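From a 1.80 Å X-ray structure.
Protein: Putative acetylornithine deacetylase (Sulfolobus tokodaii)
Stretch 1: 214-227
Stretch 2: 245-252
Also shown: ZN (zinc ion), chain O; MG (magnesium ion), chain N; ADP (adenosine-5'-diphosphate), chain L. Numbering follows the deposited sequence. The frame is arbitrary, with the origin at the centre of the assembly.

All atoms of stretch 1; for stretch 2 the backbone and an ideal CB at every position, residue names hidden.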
# COMPACT_ATOMS: atom_id res chain seq x y z
N VAL B 214 -39.08 -16.48 -10.47
CA VAL B 214 -38.79 -15.20 -11.08
C VAL B 214 -40.08 -14.58 -11.58
O VAL B 214 -40.68 -15.06 -12.55
CB VAL B 214 -37.77 -15.32 -12.23
CG1 VAL B 214 -37.32 -13.93 -12.67
CG2 VAL B 214 -36.57 -16.18 -11.81
N ASP B 215 -40.53 -13.53 -10.90
CA ASP B 215 -41.76 -12.85 -11.30
C ASP B 215 -41.45 -11.75 -12.30
O ASP B 215 -40.28 -11.40 -12.53
CB ASP B 215 -42.51 -12.29 -10.07
CG ASP B 215 -41.68 -11.29 -9.25
OD1 ASP B 215 -41.05 -10.37 -9.84
OD2 ASP B 215 -41.68 -11.41 -8.01
N GLU B 216 -42.50 -11.19 -12.90
CA GLU B 216 -42.31 -10.19 -13.93
C GLU B 216 -41.53 -8.96 -13.50
O GLU B 216 -40.67 -8.51 -14.25
CB GLU B 216 -43.64 -9.79 -14.58
CG GLU B 216 -43.93 -10.58 -15.85
CD GLU B 216 -42.84 -10.40 -16.93
OE1 GLU B 216 -42.26 -9.29 -17.06
OE2 GLU B 216 -42.57 -11.38 -17.67
N LYS B 217 -41.81 -8.44 -12.31
CA LYS B 217 -41.16 -7.22 -11.82
C LYS B 217 -39.65 -7.45 -11.72
O LYS B 217 -38.88 -6.56 -12.01
CB LYS B 217 -41.69 -6.80 -10.45
CG LYS B 217 -43.20 -6.52 -10.38
CD LYS B 217 -43.84 -7.08 -9.10
CE LYS B 217 -44.02 -8.61 -9.17
NZ LYS B 217 -44.45 -9.12 -10.54
N LEU B 218 -39.25 -8.65 -11.29
CA LEU B 218 -37.81 -8.98 -11.18
C LEU B 218 -37.16 -9.00 -12.56
O LEU B 218 -36.10 -8.39 -12.75
CB LEU B 218 -37.61 -10.32 -10.50
CG LEU B 218 -36.17 -10.79 -10.27
CD1 LEU B 218 -35.31 -9.71 -9.60
CD2 LEU B 218 -36.17 -12.08 -9.49
N LYS B 219 -37.80 -9.68 -13.51
CA LYS B 219 -37.26 -9.78 -14.86
C LYS B 219 -37.10 -8.39 -15.47
O LYS B 219 -36.07 -8.09 -16.05
CB LYS B 219 -38.17 -10.66 -15.76
CG LYS B 219 -37.86 -10.56 -17.26
CD LYS B 219 -39.16 -10.56 -18.08
CE LYS B 219 -39.11 -9.67 -19.35
NZ LYS B 219 -39.04 -8.16 -19.19
N GLU B 220 -38.13 -7.55 -15.31
CA GLU B 220 -38.17 -6.20 -15.88
C GLU B 220 -37.06 -5.34 -15.28
O GLU B 220 -36.43 -4.55 -15.98
CB GLU B 220 -39.53 -5.55 -15.57
CG GLU B 220 -40.66 -6.15 -16.35
CD GLU B 220 -42.06 -5.87 -15.76
OE1 GLU B 220 -42.19 -5.30 -14.64
OE2 GLU B 220 -43.04 -6.24 -16.44
N THR B 221 -36.84 -5.51 -13.98
CA THR B 221 -35.79 -4.78 -13.27
C THR B 221 -34.43 -5.14 -13.85
O THR B 221 -33.66 -4.24 -14.22
CB THR B 221 -35.81 -5.05 -11.76
OG1 THR B 221 -37.10 -4.68 -11.25
CG2 THR B 221 -34.74 -4.24 -11.06
N VAL B 222 -34.13 -6.44 -13.90
CA VAL B 222 -32.84 -6.93 -14.43
C VAL B 222 -32.64 -6.46 -15.87
O VAL B 222 -31.59 -5.92 -16.21
CB VAL B 222 -32.72 -8.47 -14.36
CG1 VAL B 222 -31.43 -8.97 -15.02
CG2 VAL B 222 -32.78 -8.96 -12.92
N VAL B 223 -33.65 -6.66 -16.72
CA VAL B 223 -33.48 -6.33 -18.13
C VAL B 223 -33.19 -4.84 -18.33
O VAL B 223 -32.29 -4.48 -19.09
CB VAL B 223 -34.64 -6.87 -19.02
CG1 VAL B 223 -34.52 -6.35 -20.45
CG2 VAL B 223 -34.60 -8.42 -19.03
N LYS B 224 -33.94 -3.99 -17.64
CA LYS B 224 -33.73 -2.55 -17.75
C LYS B 224 -32.32 -2.16 -17.28
O LYS B 224 -31.61 -1.39 -17.95
CB LYS B 224 -34.81 -1.81 -16.97
CG LYS B 224 -34.69 -0.28 -17.02
CD LYS B 224 -35.00 0.25 -18.40
CE LYS B 224 -34.38 1.64 -18.64
NZ LYS B 224 -34.41 1.99 -20.11
N ALA B 225 -31.90 -2.71 -16.15
CA ALA B 225 -30.57 -2.42 -15.57
C ALA B 225 -29.42 -2.76 -16.52
O ALA B 225 -28.52 -1.94 -16.79
CB ALA B 225 -30.42 -3.14 -14.23
N VAL B 226 -29.49 -3.96 -17.08
CA VAL B 226 -28.50 -4.42 -18.06
C VAL B 226 -28.51 -3.61 -19.36
O VAL B 226 -27.46 -3.43 -19.99
CB VAL B 226 -28.69 -5.91 -18.38
CG1 VAL B 226 -27.64 -6.37 -19.37
CG2 VAL B 226 -28.58 -6.73 -17.09
N SER B 227 -29.69 -3.17 -19.78
CA SER B 227 -29.80 -2.38 -21.00
C SER B 227 -29.20 -1.00 -20.80
O SER B 227 -28.63 -0.44 -21.73
CB SER B 227 -31.25 -2.25 -21.44
OG SER B 227 -31.77 -3.53 -21.78
N UNK B 245 -39.48 -3.10 -2.57
CA UNK B 245 -39.31 -4.26 -3.42
C UNK B 245 -37.89 -4.40 -3.93
O UNK B 245 -36.93 -4.27 -3.15
CB UNK B 245 -40.28 -4.19 -4.60
N UNK B 246 -37.75 -4.66 -5.23
CA UNK B 246 -36.43 -4.99 -5.77
C UNK B 246 -35.58 -3.74 -5.96
O UNK B 246 -36.02 -2.75 -6.57
CB UNK B 246 -36.57 -5.73 -7.10
N UNK B 247 -34.36 -3.81 -5.46
CA UNK B 247 -33.41 -2.70 -5.50
C UNK B 247 -32.14 -3.27 -6.11
O UNK B 247 -31.64 -4.30 -5.63
CB UNK B 247 -33.16 -2.10 -4.12
N UNK B 248 -31.60 -2.63 -7.14
CA UNK B 248 -30.36 -3.11 -7.76
C UNK B 248 -29.17 -2.63 -6.95
O UNK B 248 -29.00 -1.42 -6.71
CB UNK B 248 -30.25 -2.63 -9.21
N UNK B 249 -28.36 -3.59 -6.50
CA UNK B 249 -27.19 -3.31 -5.70
C UNK B 249 -25.90 -3.16 -6.51
O UNK B 249 -25.07 -2.30 -6.22
CB UNK B 249 -27.01 -4.42 -4.66
N UNK B 250 -25.69 -4.04 -7.49
CA UNK B 250 -24.51 -3.91 -8.37
C UNK B 250 -24.66 -4.77 -9.61
O UNK B 250 -25.56 -5.60 -9.69
CB UNK B 250 -23.23 -4.30 -7.62
N UNK B 251 -23.75 -4.55 -10.55
CA UNK B 251 -23.59 -5.44 -11.69
C UNK B 251 -22.15 -5.88 -11.76
O UNK B 251 -21.30 -5.19 -11.22
CB UNK B 251 -24.02 -4.76 -12.99
N UNK B 252 -21.87 -7.02 -12.37
CA UNK B 252 -20.50 -7.49 -12.44
C UNK B 252 -20.12 -7.87 -13.86
O UNK B 252 -20.90 -8.54 -14.55
CB UNK B 252 -20.30 -8.68 -11.50
ZN ZN O . -19.39 -7.34 -7.04
MG MG N . -22.01 -8.57 -5.00
PB ADP L . -19.40 -7.16 -3.92
O1B ADP L . -19.08 -6.60 -5.25
O2B ADP L . -20.19 -8.46 -3.91
O3B ADP L . -18.26 -7.21 -2.94
PA ADP L . -21.91 -6.09 -2.93
O1A ADP L . -22.33 -4.63 -2.89
O2A ADP L . -22.60 -7.12 -3.80
O3A ADP L . -20.33 -6.04 -3.23
O5' ADP L . -21.98 -6.59 -1.40
C5' ADP L . -21.70 -7.93 -0.99
C4' ADP L . -22.80 -8.42 -0.07
O4' ADP L . -22.97 -7.49 1.00
C3' ADP L . -24.15 -8.46 -0.80
O3' ADP L . -24.36 -9.73 -1.42
C2' ADP L . -25.14 -8.22 0.31
O2' ADP L . -25.39 -9.44 1.02
C1' ADP L . -24.37 -7.30 1.23
N9 ADP L . -24.71 -5.89 0.96
C8 ADP L . -24.00 -5.00 0.23
N7 ADP L . -24.62 -3.81 0.28
C5 ADP L . -25.72 -3.94 1.05
C6 ADP L . -26.83 -3.09 1.49
N6 ADP L . -26.85 -1.79 1.12
N1 ADP L . -27.76 -3.61 2.33
C2 ADP L . -27.74 -4.89 2.72
N3 ADP L . -26.76 -5.74 2.31
C4 ADP L . -25.77 -5.31 1.49

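The strand 245-252 runs nearly parallel to the helix 216-227, at 16° with a closest axial approach of 9.4 Å. Position 245 has phi 79° and psi -134°, and nothing of the helix lies within 5.5 Å of its ideal CB. The positive phi by itself favours glycine, and the residue is Gly245.

At position 246 CA-to-CB points toward the helix, with the ideal CB 4.3 Å from Thr221 OG1 and 4.9 Å from Leu218 CD1. Beyond lie the start of the helix and the carboxylate of Asp215, whose OD1 already caps Leu218 N (2.9 Å). A long apolar or aromatic side chain would suit, and a donor at its tip could use OD2. The residue is Tyr246, chi1 -62° (m). Its OH donates to Asp215 OD2 at 3.0 Å, so one carboxylate serves both the helix end and the strand. Leu218 CD1 sits over one ring face, 4.0 Å from the centroid of the Tyr246 ring and 3° off the normal, a CH-pi contact, while Leu218 CB packs 3.6 Å from Tyr246 CE2. A water donates to Tyr246 O (2.5 Å) and Thr221 OG1 (3.1 Å), linking strand backbone to helix side chain.

Position 247 points away, so the helix sets no demand; it is Val247.

Position 248 points toward the helix again, its ideal CB 5.0 Å from Ala225 CB and 5.1 Å from Thr221 CG2. These methyls offer a shallow apolar surface, suited to valine, isoleucine or leucine. In Val248, chi1 -179° (t), CG2 reaches 3.6 Å from Thr221 CG2 and 4.3 Å from Ala225 CB.

Positions 249 and 250 are out of the helix's reach, but ADP and two metals lie nearby. A polar side chain suits 249, and a carboxylate suits 250. Asn249 ND2 makes a weak hydrogen bond to ADP O1A (3.1 Å). Glu250 binds zinc through OE1 (2.1 Å) and OE2 (2.4 Å), and OE1 also binds magnesium at 2.1 Å, thus bridging the ions.

At position 251 CA-to-CB again points toward the helix, yet no helix atom lies within 5.5 Å of the ideal CB. A longer apolar chain is needed to touch it, such as leucine or methionine. Leu251 has chi1 -76° (m), and its CD2 lies 4.1 Å from Val226 CG2 and 4.4 Å from Ala225 O.

Position 252, beyond the helix's reach, could carry an oxygen ligand for zinc. Asn252 OD1 binds it at 2.4 Å, and Asn252 ND2 donates a weak hydrogen bond to Glu250 OE1 (3.3 Å).

Stretch 2 245-252: GYVVNELN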
# COMPACT_ATOMS: atom_id res chain seq x y z
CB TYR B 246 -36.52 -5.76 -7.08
CG TYR B 246 -37.21 -7.10 -6.97
CD1 TYR B 246 -36.74 -8.07 -6.09
CD2 TYR B 246 -38.33 -7.40 -7.75
CE1 TYR B 246 -37.37 -9.33 -5.98
CE2 TYR B 246 -38.97 -8.66 -7.66
CZ TYR B 246 -38.47 -9.60 -6.77
OH TYR B 246 -39.07 -10.83 -6.65
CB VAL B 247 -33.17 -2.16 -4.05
CG1 VAL B 247 -32.21 -1.02 -4.06
CG2 VAL B 247 -34.46 -1.67 -3.41
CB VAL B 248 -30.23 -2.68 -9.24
CG1 VAL B 248 -28.93 -3.24 -9.85
CG2 VAL B 248 -31.43 -3.17 -10.03
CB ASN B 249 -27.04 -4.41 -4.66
CG ASN B 249 -25.98 -4.12 -3.64
OD1 ASN B 249 -25.75 -2.97 -3.27
ND2 ASN B 249 -25.34 -5.18 -3.15
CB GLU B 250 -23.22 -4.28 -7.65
CG GLU B 250 -23.13 -5.76 -7.26
CD GLU B 250 -21.69 -6.22 -7.13
OE1 GLU B 250 -21.47 -7.35 -6.60
OE2 GLU B 250 -20.79 -5.48 -7.61
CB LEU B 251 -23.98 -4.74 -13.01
CG LEU B 251 -25.50 -4.60 -13.22
CD1 LEU B 251 -26.02 -3.29 -12.64
CD2 LEU B 251 -25.87 -4.72 -14.68
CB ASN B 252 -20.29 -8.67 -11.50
CG ASN B 252 -20.64 -8.32 -10.03
OD1 ASN B 252 -19.82 -7.77 -9.31
ND2 ASN B 252 -21.86 -8.66 -9.61
O HOH W 1 -37.13 -2.78 -8.86
O HOH W 2 -22.70 -10.05 -3.63
O HOH W 3 -17.60 -6.59 -7.86
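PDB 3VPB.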